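Local structure of ketosynthase (Streptomyces sp. MSC090213JE08, 6KXD) at residues A290-A294 against P320-L324. The protein belongs to the ketosynthase/chain length factor of a highly reducing type II polyketide synthase and probably helps build the ishigamide polyketide chain. Coordinates in Å, arbitrary orientation, origin at the centre of the assembly. Numbering follows the deposited sequence.
Sequences AVPCA and PSMEL
Ala290 and Val291 run extended as part of strand 287-291; the chain then continues through Pro292 (phi -76°, psi 164°) and Cys293 to Ala294, which adopts a left-handed conformation (63°/32°). Facing it, Pro320 and Ser321 are extended before a 3-10 turn begins at Met322. The nearest CA pair is Ala294-Glu323, at 5.9 Å. Ser321, with chi1 t, forms an ST turn: its OG accepts from Glu323 N at 3.0 Å. Met322 (chi1 m, chi2 m) supplies a long, flexible side chain that bridges the gap, its CG 3.8 Å from Val291 CG1 and 3.5 Å from Pro292 O. Val291, beta-branched and t, suits the buried strand; helix 332-344 touches both it and Met322. Ala294 points its small methyl across, CB lying 3.9 Å from Glu323 CG and 4.0 Å from Ser321 OG, so the backbones can approach closely. One water donates to Pro292 O (2.8 Å) and accepts from Met322 N (2.9 Å). In this thiolase-like fold the contact joins strand 287-291 and the residues following it to the loop before helix 332-344. With no direct hydrogen bond between the segments, their association combines apolar packing with a water-mediated backbone link.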
# COMPACT_ATOMS: atom_id res chain seq x y z
N ALA B 290 8.17 22.43 14.91
CA ALA B 290 8.75 21.17 14.52
C ALA B 290 8.17 20.08 15.42
O ALA B 290 8.25 20.17 16.64
CB ALA B 290 10.24 21.21 14.64
N VAL B 291 7.60 19.05 14.79
CA VAL B 291 6.86 18.03 15.47
C VAL B 291 7.43 16.68 15.07
O VAL B 291 7.14 16.16 14.01
CB VAL B 291 5.35 18.11 15.20
CG1 VAL B 291 4.65 17.07 16.02
CG2 VAL B 291 4.79 19.50 15.50
N PRO B 292 8.30 16.12 15.94
CA PRO B 292 8.84 14.78 15.77
C PRO B 292 7.77 13.77 16.15
O PRO B 292 6.85 14.14 16.85
CB PRO B 292 10.04 14.72 16.75
CG PRO B 292 9.85 15.87 17.69
CD PRO B 292 8.83 16.82 17.11
N CYS B 293 7.95 12.50 15.77
CA CYS B 293 6.93 11.51 16.09
C CYS B 293 7.05 11.03 17.54
O CYS B 293 6.15 10.42 18.07
CB CYS B 293 6.96 10.33 15.13
SG CYS B 293 8.48 9.35 15.23
N ALA B 294 8.22 11.23 18.12
CA ALA B 294 8.46 10.88 19.55
C ALA B 294 8.30 9.36 19.78
O ALA B 294 7.84 8.95 20.84
CB ALA B 294 7.51 11.68 20.39
N PRO B 320 2.88 20.69 21.85
CA PRO B 320 3.15 19.64 22.84
C PRO B 320 3.66 18.33 22.23
O PRO B 320 3.37 18.03 21.06
CB PRO B 320 1.79 19.47 23.52
CG PRO B 320 1.13 20.83 23.35
CD PRO B 320 1.52 21.24 21.94
N SER B 321 4.42 17.57 23.01
CA SER B 321 4.99 16.29 22.56
C SER B 321 3.84 15.40 22.08
O SER B 321 2.81 15.38 22.70
CB SER B 321 5.77 15.57 23.61
OG SER B 321 6.28 14.35 23.06
N MET B 322 4.08 14.68 20.99
CA MET B 322 3.20 13.62 20.50
C MET B 322 3.17 12.46 21.50
O MET B 322 2.24 11.69 21.48
CB MET B 322 3.67 13.07 19.15
CG MET B 322 3.50 14.05 18.02
SD MET B 322 1.76 14.49 17.79
CE MET B 322 1.70 16.11 18.56
N GLU B 323 4.15 12.38 22.42
CA GLU B 323 4.13 11.36 23.51
C GLU B 323 2.83 11.39 24.32
O GLU B 323 2.45 10.40 24.85
CB GLU B 323 5.28 11.57 24.51
CG GLU B 323 6.55 10.87 24.11
CD GLU B 323 7.75 11.27 24.95
OE1 GLU B 323 8.87 10.85 24.60
OE2 GLU B 323 7.56 12.02 25.94
N LEU B 324 2.13 12.51 24.37
CA LEU B 324 0.91 12.60 25.15
C LEU B 324 -0.18 11.67 24.59
O LEU B 324 -1.12 11.35 25.31
CB LEU B 324 0.43 14.05 25.10
CG LEU B 324 1.30 15.07 25.85
CD1 LEU B 324 0.98 16.49 25.40
CD2 LEU B 324 1.10 14.94 27.36
O HOH W 1 6.40 15.28 19.32